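Local coordinates for exodeoxyribonuclease III (Methanosarcina mazei, PDB 5J8N), which probably acts in DNA repair as a metal-dependent AP-site endonuclease and 3'-5' exonuclease, cutting phosphodiester bonds of DNA, at residues A[31-36]-A[105-110]; A[146-151]-A[223-228]. The protein carries 3 engineered substitutions. All blocks are in the same frame, centred on the assembly; numbering follows the deposited sequence.

In the fold
Contact 1 spans the interior between the two mixed sheets of the DNase I-like sandwich, 33-37 in one and 106-111 in the other. Contact 2 lies within the second sheet, where 146-149 pairs with 218-227. The contact centres are about 9 Å apart, and the contacts come in series along the chain. Strands 106-111 and 146-149 are parallel neighbours, Leu108 N lying 2.9 Å from Val147 O in a probable hydrogen bond, while Cys35 SG packs against Cys149 SG across the interior. Strands 33-37, 106-111 and 146-149 point toward the active-site end, which antiparallel 218-227 leaves: magnesium ligand Glu38 follows 33-37, predicted catalytic Tyr111 closes 106-111, and Asp151, likewise predicted, follows the corner after 146-149.

Contact 1 (A[31-36]-A[105-110]); sequences FDIVCV and FVLLNI
Two sheets of the DNase I-like alpha/beta sandwich face each other here, strand 33-36 from one and strand 106-110 from the other. The axes of these segments, inclined at 31°, come no closer than 7.7 Å, too far for backbone pairing, so the strands meet through inward-pointing side chains. Cys35 and Asn109 stand opposite each other, with the CA atoms of Cys35 and Asn109 6.6 Å apart. With CG anti to its own backbone N (chi1 176°), Asn109 stretches its carboxamide across the gap. The flat group lies over Cys35 CB, which is 3.6 Å from Asn109 CG and about equally close to the amide N and O. This buried polar group is well supplied with partners: OD1 bonds to Gln37 NE2, and ND2 to Thr73 OG1, which together would fix the rotation of the amide. Farther toward the start of both strands the interface is purely apolar. Leu107 CD2 wedges between two partners, 3.7 Å from Cys35 SG and 3.7 Å from Ile33 CG2, the Ile33 and Leu107 side chains meeting tip to tip. Ile33 holds CG1 anti to its carbonyl carbon and extends fully beyond it, so that CD1 reaches the edge of the Phe105 ring, 3.8 Å from Phe105 CZ and near the ring plane. Phe105 in turn packs edge-to-face with Tyr4 of strand 3-10, extending the core. At the other end of the contact, Asn109 ND2 also gives a weak hydrogen bond to the backbone oxygen Val36 O, 3.5 Å away.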
ATOM      1  N   PHE A  31      10.147  12.476  -3.466  1.00 14.25           N
ATOM      2  CA  PHE A  31       9.083  12.124  -2.516  1.00 14.31           C
ATOM      3  C   PHE A  31       9.566  12.234  -1.082  1.00 14.34           C
ATOM      4  O   PHE A  31      10.681  11.818  -0.749  1.00 14.75           O
ATOM      5  CB  PHE A  31       8.553  10.725  -2.842  1.00 13.14           C
ATOM      6  CG  PHE A  31       7.902  10.707  -4.188  1.00 12.77           C
ATOM      7  CD1 PHE A  31       6.616  11.222  -4.331  1.00 13.51           C
ATOM      8  CD2 PHE A  31       8.595  10.293  -5.313  1.00 14.34           C
ATOM      9  CE1 PHE A  31       5.987  11.288  -5.582  1.00 15.85           C
ATOM     10  CE2 PHE A  31       7.950  10.373  -6.590  1.00 13.96           C
ATOM     11  CZ  PHE A  31       6.660  10.866  -6.704  1.00 13.82           C
ATOM     12  N   ASP A  32       8.710  12.791  -0.218  1.00 12.53           N
ATOM     13  CA  ASP A  32       9.021  12.866   1.198  1.00 14.33           C
ATOM     14  C   ASP A  32       8.949  11.500   1.892  1.00 13.21           C
ATOM     15  O   ASP A  32       9.681  11.262   2.839  1.00 14.73           O
ATOM     16  CB  ASP A  32       8.072  13.831   1.907  1.00 13.51           C
ATOM     17  CG  ASP A  32       8.196  15.230   1.349  1.00 15.91           C
ATOM     18  OD1 ASP A  32       9.170  15.909   1.700  1.00 18.23           O
ATOM     19  OD2 ASP A  32       7.367  15.641   0.528  1.00 16.50           O
ATOM     20  N   ILE A  33       8.056  10.661   1.418  1.00 11.88           N
ATOM     21  CA  ILE A  33       7.886   9.316   1.938  1.00 11.22           C
ATOM     22  C   ILE A  33       7.731   8.381   0.805  1.00 12.22           C
ATOM     23  O   ILE A  33       6.977   8.661  -0.137  1.00 12.31           O
ATOM     24  CB  ILE A  33       6.659   9.249   2.880  1.00 13.12           C
ATOM     25  CG1 ILE A  33       6.783  10.257   4.029  1.00 12.99           C
ATOM     26  CG2 ILE A  33       6.474   7.800   3.395  1.00 12.84           C
ATOM     27  CD1 ILE A  33       5.491  10.327   4.904  1.00 14.97           C
ATOM     28  N   VAL A  34       8.492   7.282   0.837  1.00 11.78           N
ATOM     29  CA  VAL A  34       8.393   6.221  -0.200  1.00 11.42           C
ATOM     30  C   VAL A  34       8.109   4.917   0.561  1.00 11.14           C
ATOM     31  O   VAL A  34       8.936   4.485   1.380  1.00 12.65           O
ATOM     32  CB  VAL A  34       9.714   6.094  -0.971  1.00 11.77           C
ATOM     33  CG1 VAL A  34       9.644   4.927  -1.999  1.00 13.78           C
ATOM     34  CG2 VAL A  34      10.078   7.411  -1.682  1.00 12.38           C
ATOM     35  N   CYS A  35       6.964   4.354   0.289  1.00 10.52           N
ATOM     36  CA  CYS A  35       6.558   3.071   0.893  1.00 10.54           C
ATOM     37  C   CYS A  35       6.658   1.988  -0.156  1.00 11.40           C
ATOM     38  O   CYS A  35       6.132   2.162  -1.276  1.00 11.94           O
ATOM     39  CB  CYS A  35       5.123   3.117   1.443  1.00 11.25           C
ATOM     40  SG  CYS A  35       4.970   4.207   2.876  1.00 12.49           S
ATOM     41  N   VAL A  36       7.243   0.846   0.192  1.00 10.82           N
ATOM     42  CA  VAL A  36       7.318  -0.310  -0.714  1.00 10.88           C
ATOM     43  C   VAL A  36       6.638  -1.490  -0.044  1.00 11.16           C
ATOM     44  O   VAL A  36       6.720  -1.701   1.199  1.00 11.75           O
ATOM     45  CB  VAL A  36       8.760  -0.638  -1.138  1.00 13.08           C
ATOM     46  CG1 VAL A  36       9.315   0.485  -2.041  1.00 15.25           C
ATOM     47  CG2 VAL A  36       9.676  -0.937   0.036  1.00 12.85           C
ATOM     48  N   PHE A 105       0.670  13.014  11.374  1.00 14.83           N
ATOM     49  CA  PHE A 105      -0.211  11.899  11.088  1.00 14.52           C
ATOM     50  C   PHE A 105       0.496  10.605  11.374  1.00 14.49           C
ATOM     51  O   PHE A 105       1.737  10.573  11.450  1.00 15.76           O
ATOM     52  CB  PHE A 105      -0.690  11.889   9.607  1.00 15.72           C
ATOM     53  CG  PHE A 105       0.440  11.838   8.577  1.00 15.07           C
ATOM     54  CD1 PHE A 105       1.043  13.022   8.177  1.00 17.58           C
ATOM     55  CD2 PHE A 105       0.886  10.638   8.063  1.00 15.41           C
ATOM     56  CE1 PHE A 105       2.082  12.998   7.248  1.00 16.95           C
ATOM     57  CE2 PHE A 105       1.916  10.611   7.098  1.00 16.84           C
ATOM     58  CZ  PHE A 105       2.514  11.780   6.699  1.00 18.39           C
ATOM     59  N   VAL A 106      -0.296   9.554  11.486  1.00 12.68           N
ATOM     60  CA  VAL A 106       0.170   8.176  11.591  1.00 12.51           C
ATOM     61  C   VAL A 106       0.140   7.521  10.205  1.00 13.26           C
ATOM     62  O   VAL A 106      -0.912   7.585   9.550  1.00 13.76           O
ATOM     63  CB  VAL A 106      -0.714   7.370  12.532  1.00 12.84           C
ATOM     64  CG1 VAL A 106      -0.331   5.891  12.552  1.00 14.98           C
ATOM     65  CG2 VAL A 106      -0.662   7.969  13.981  1.00 15.50           C
ATOM     66  N   LEU A 107       1.240   6.885   9.784  1.00 11.36           N
ATOM     67  CA  LEU A 107       1.287   6.189   8.514  1.00 12.10           C
ATOM     68  C   LEU A 107       1.327   4.689   8.704  1.00 10.98           C
ATOM     69  O   LEU A 107       2.206   4.171   9.416  1.00 13.15           O
ATOM     70  CB  LEU A 107       2.513   6.612   7.744  1.00 11.83           C
ATOM     71  CG  LEU A 107       2.745   5.915   6.411  1.00 12.72           C
ATOM     72  CD1 LEU A 107       1.621   6.185   5.370  1.00 13.78           C
ATOM     73  CD2 LEU A 107       4.093   6.386   5.797  1.00 12.69           C
ATOM     74  N   LEU A 108       0.378   3.999   8.090  1.00 10.77           N
ATOM     75  CA  LEU A 108       0.372   2.523   8.089  1.00 11.65           C
ATOM     76  C   LEU A 108       0.657   2.061   6.679  1.00 12.07           C
ATOM     77  O   LEU A 108      -0.119   2.380   5.763  1.00 12.52           O
ATOM     78  CB  LEU A 108      -0.992   1.966   8.569  1.00 13.16           C
ATOM     79  CG  LEU A 108      -1.491   2.536   9.925  1.00 12.54           C
ATOM     80  CD1 LEU A 108      -2.825   1.876  10.270  1.00 14.33           C
ATOM     81  CD2 LEU A 108      -0.449   2.381  11.053  1.00 14.18           C
ATOM     82  N   ASN A 109       1.734   1.310   6.505  1.00 11.05           N
ATOM     83  CA  ASN A 109       2.159   0.783   5.226  1.00 12.22           C
ATOM     84  C   ASN A 109       1.868  -0.720   5.214  1.00 11.44           C
ATOM     85  O   ASN A 109       2.411  -1.436   6.062  1.00 11.97           O
ATOM     86  CB  ASN A 109       3.646   1.081   5.068  1.00 12.11           C
ATOM     87  CG  ASN A 109       4.241   0.481   3.792  1.00 13.05           C
ATOM     88  OD1 ASN A 109       3.483   0.095   2.906  1.00 12.99           O
ATOM     89  ND2 ASN A 109       5.583   0.471   3.666  1.00 12.61           N
ATOM     90  N   ILE A 110       1.015  -1.171   4.321  1.00 11.69           N
ATOM     91  CA  ILE A 110       0.481  -2.542   4.412  1.00 11.13           C
ATOM     92  C   ILE A 110       0.486  -3.303   3.098  1.00 11.33           C
ATOM     93  O   ILE A 110       0.065  -2.752   2.067  1.00 12.33           O
ATOM     94  CB  ILE A 110      -0.976  -2.515   4.969  1.00 11.97           C
ATOM     95  CG1 ILE A 110      -1.043  -1.649   6.252  1.00 12.94           C
ATOM     96  CG2 ILE A 110      -1.497  -3.947   5.240  1.00 13.36           C
ATOM     97  CD1 ILE A 110      -2.455  -1.514   6.813  1.00 15.60           C
TER

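Contact 2 (A[146-151]-A[223-228]); sequences LVICGD and YVFVSE
Ser227 places OG in the crowded position between its backbone N and carbonyl carbon (chi1 48°), which turns the hydroxyl back to the neighbouring strand. Val147 and Val224 both hold CG1 anti to the backbone N (chi1 177° and -173°), and the two side chains cross obliquely, with Val147 CG1 3.6 Å from Val224 CG1. An antiparallel ladder joins the strands. Ile148 and Phe225 form a hydrogen-bonded pair, Phe225 N to Ile148 O being 2.8 Å, and Gly150 pairs likewise with Tyr223. Val147-Val226 and Cys149-Val224 are non-hydrogen-bonded pairs, backed by CA-H...O contacts such as Val226 CA to Leu146 O at 3.2 Å. At the far end Leu146 N gives an almost straight bond to Ser227 OG at 2.9 Å, and Ser227 N returns one to Leu146 O at 3.0 Å; OG is also bonded to Asn229 OD1. An alanine at Ser227 would remove this hydroxyl and would probably cost the buried Leu146 N its acceptor and Asn229 its bond. Val147, Val224 and Val226 face strand 251-256 of the other sheet, whereas the Phe225 ring, on the outer face, meets Phe184 edge-to-face. Gly150 turns the chain with backbone angles that would jam a CB against the preceding carbonyl. Beyond it lies Asp151, predicted to be catalytic and metal-binding, whose OD2 is hydrogen-bonded to Asn10 ND2; a carboxylate just past a strand end is typical of DNase I-like active sites.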
ATOM      1  N   LEU A 146      -4.965   9.338  10.254  1.00 13.92           N
ATOM      2  CA  LEU A 146      -4.429   8.114   9.677  1.00 13.76           C
ATOM      3  C   LEU A 146      -4.274   8.197   8.195  1.00 13.61           C
ATOM      4  O   LEU A 146      -5.223   8.532   7.482  1.00 14.30           O
ATOM      5  CB  LEU A 146      -5.374   6.945   9.981  1.00 14.25           C
ATOM      6  CG  LEU A 146      -5.360   6.598  11.469  1.00 18.80           C
ATOM      7  CD1 LEU A 146      -6.640   5.905  11.887  1.00 30.79           C
ATOM      8  CD2 LEU A 146      -4.158   5.734  11.785  1.00 29.43           C
ATOM      9  N   VAL A 147      -3.097   7.804   7.707  1.00 13.23           N
ATOM     10  CA  VAL A 147      -2.835   7.619   6.291  1.00 12.33           C
ATOM     11  C   VAL A 147      -2.499   6.142   6.164  1.00 11.97           C
ATOM     12  O   VAL A 147      -1.602   5.656   6.876  1.00 13.13           O
ATOM     13  CB  VAL A 147      -1.656   8.484   5.814  1.00 11.40           C
ATOM     14  CG1 VAL A 147      -1.351   8.212   4.344  1.00 14.70           C
ATOM     15  CG2 VAL A 147      -1.977   9.900   6.014  1.00 14.00           C
ATOM     16  N   ILE A 148      -3.196   5.421   5.294  1.00 12.00           N
ATOM     17  CA  ILE A 148      -2.970   4.001   5.103  1.00 13.37           C
ATOM     18  C   ILE A 148      -2.672   3.757   3.660  1.00 12.74           C
ATOM     19  O   ILE A 148      -3.510   3.985   2.783  1.00 13.48           O
ATOM     20  CB  ILE A 148      -4.209   3.166   5.512  1.00 13.33           C
ATOM     21  CG1 ILE A 148      -4.566   3.483   6.978  1.00 13.98           C
ATOM     22  CG2 ILE A 148      -3.938   1.677   5.323  1.00 15.94           C
ATOM     23  CD1 ILE A 148      -5.959   4.115   7.129  1.00 18.73           C
ATOM     24  N   CYS A 149      -1.469   3.285   3.374  1.00 11.35           N
ATOM     25  CA  CYS A 149      -1.167   3.036   1.945  1.00 11.34           C
ATOM     26  C   CYS A 149      -0.784   1.586   1.778  1.00 11.99           C
ATOM     27  O   CYS A 149      -0.182   0.936   2.663  1.00 12.04           O
ATOM     28  CB  CYS A 149      -0.035   3.926   1.442  1.00 13.66           C
ATOM     29  SG  CYS A 149       1.557   3.791   2.298  1.00 14.64           S
ATOM     30  N   GLY A 150      -1.023   1.112   0.557  1.00 14.30           N
ATOM     31  CA  GLY A 150      -0.462  -0.177   0.193  1.00 14.22           C
ATOM     32  C   GLY A 150      -1.357  -0.915  -0.753  1.00 13.29           C
ATOM     33  O   GLY A 150      -2.239  -0.361  -1.436  1.00 12.89           O
ATOM     34  N   ASP A 151      -1.058  -2.208  -0.847  1.00 12.50           N
ATOM     35  CA  ASP A 151      -1.671  -3.119  -1.804  1.00 10.29           C
ATOM     36  C   ASP A 151      -2.764  -3.844  -1.074  1.00 11.50           C
ATOM     37  O   ASP A 151      -2.478  -4.722  -0.241  1.00 11.79           O
ATOM     38  CB  ASP A 151      -0.587  -4.043  -2.327  1.00 11.50           C
ATOM     39  CG  ASP A 151      -1.080  -5.111  -3.226  1.00 11.77           C
ATOM     40  OD1 ASP A 151      -2.269  -5.156  -3.575  1.00 13.68           O
ATOM     41  OD2 ASP A 151      -0.229  -5.967  -3.616  1.00 11.99           O
ATOM     42  N   TYR A 223      -3.870   1.636  -3.046  1.00 11.16           N
ATOM     43  CA  TYR A 223      -4.677   2.759  -2.577  1.00 11.22           C
ATOM     44  C   TYR A 223      -3.915   3.564  -1.534  1.00 10.99           C
ATOM     45  O   TYR A 223      -2.991   3.037  -0.890  1.00 11.97           O
ATOM     46  CB  TYR A 223      -5.955   2.249  -1.903  1.00 12.68           C
ATOM     47  CG  TYR A 223      -6.881   1.377  -2.715  1.00 11.84           C
ATOM     48  CD1 TYR A 223      -6.574   0.034  -2.962  1.00 10.94           C
ATOM     49  CD2 TYR A 223      -8.120   1.867  -3.140  1.00 13.08           C
ATOM     50  CE1 TYR A 223      -7.436  -0.788  -3.676  1.00 11.63           C
ATOM     51  CE2 TYR A 223      -9.009   1.051  -3.880  1.00 13.32           C
ATOM     52  CZ  TYR A 223      -8.649  -0.284  -4.092  1.00 12.32           C
ATOM     53  OH  TYR A 223      -9.560  -1.084  -4.755  1.00 14.16           O
ATOM     54  N   VAL A 224      -4.337   4.799  -1.358  1.00 10.61           N
ATOM     55  CA  VAL A 224      -3.986   5.491  -0.114  1.00 11.89           C
ATOM     56  C   VAL A 224      -5.291   5.949   0.478  1.00 11.44           C
ATOM     57  O   VAL A 224      -6.068   6.700  -0.134  1.00 13.21           O
ATOM     58  CB  VAL A 224      -2.999   6.673  -0.279  1.00 10.79           C
ATOM     59  CG1 VAL A 224      -2.584   7.182   1.092  1.00 15.21           C
ATOM     60  CG2 VAL A 224      -1.761   6.264  -1.104  1.00 12.33           C
ATOM     61  N   PHE A 225      -5.591   5.503   1.692  1.00 12.74           N
ATOM     62  CA  PHE A 225      -6.769   5.908   2.442  1.00 11.95           C
ATOM     63  C   PHE A 225      -6.404   6.922   3.486  1.00 11.98           C
ATOM     64  O   PHE A 225      -5.274   6.902   4.010  1.00 13.56           O
ATOM     65  CB  PHE A 225      -7.416   4.715   3.135  1.00 12.35           C
ATOM     66  CG  PHE A 225      -7.698   3.561   2.217  1.00 11.89           C
ATOM     67  CD1 PHE A 225      -8.831   3.577   1.393  1.00 13.02           C
ATOM     68  CD2 PHE A 225      -6.842   2.507   2.172  1.00 12.41           C
ATOM     69  CE1 PHE A 225      -9.098   2.481   0.536  1.00 13.77           C
ATOM     70  CE2 PHE A 225      -7.093   1.403   1.326  1.00 12.51           C
ATOM     71  CZ  PHE A 225      -8.223   1.422   0.488  1.00 13.00           C
ATOM     72  N   VAL A 226      -7.319   7.816   3.768  1.00 11.79           N
ATOM     73  CA  VAL A 226      -7.122   8.744   4.922  1.00 12.26           C
ATOM     74  C   VAL A 226      -8.345   8.711   5.788  1.00 14.68           C
ATOM     75  O   VAL A 226      -9.478   8.551   5.321  1.00 14.88           O
ATOM     76  CB  VAL A 226      -6.801  10.188   4.487  1.00 13.60           C
ATOM     77  CG1 VAL A 226      -5.470  10.214   3.672  1.00 14.31           C
ATOM     78  CG2 VAL A 226      -7.968  10.842   3.701  1.00 15.72           C
ATOM     79  N   SER A 227      -8.144   8.858   7.090  1.00 13.61           N
ATOM     80  CA  SER A 227      -9.283   9.119   7.965  1.00 14.06           C
ATOM     81  C   SER A 227      -9.925  10.450   7.578  1.00 15.35           C
ATOM     82  O   SER A 227      -9.266  11.362   7.058  1.00 15.41           O
ATOM     83  CB  SER A 227      -8.843   9.132   9.425  1.00 15.87           C
ATOM     84  OG  SER A 227      -7.680   9.954   9.579  1.00 14.89           O
ATOM     85  N   GLU A 228     -11.220  10.552   7.822  1.00 15.72           N
ATOM     86  CA  GLU A 228     -11.991  11.728   7.424  1.00 16.43           C
ATOM     87  C   GLU A 228     -11.417  13.026   7.951  1.00 16.59           C
ATOM     88  O   GLU A 228     -11.543  14.061   7.288  1.00 19.79           O
ATOM     89  CB  GLU A 228     -13.457  11.554   7.927  1.00 20.26           C
ATOM     90  CG  GLU A 228     -14.320  12.811   7.889  1.00 29.40           C
ATOM     91  CD  GLU A 228     -14.622  13.243   6.493  1.00 34.21           C
ATOM     92  OE1 GLU A 228     -14.824  14.472   6.283  1.00 32.60           O
ATOM     93  OE2 GLU A 228     -14.678  12.351   5.610  1.00 30.96           O
TER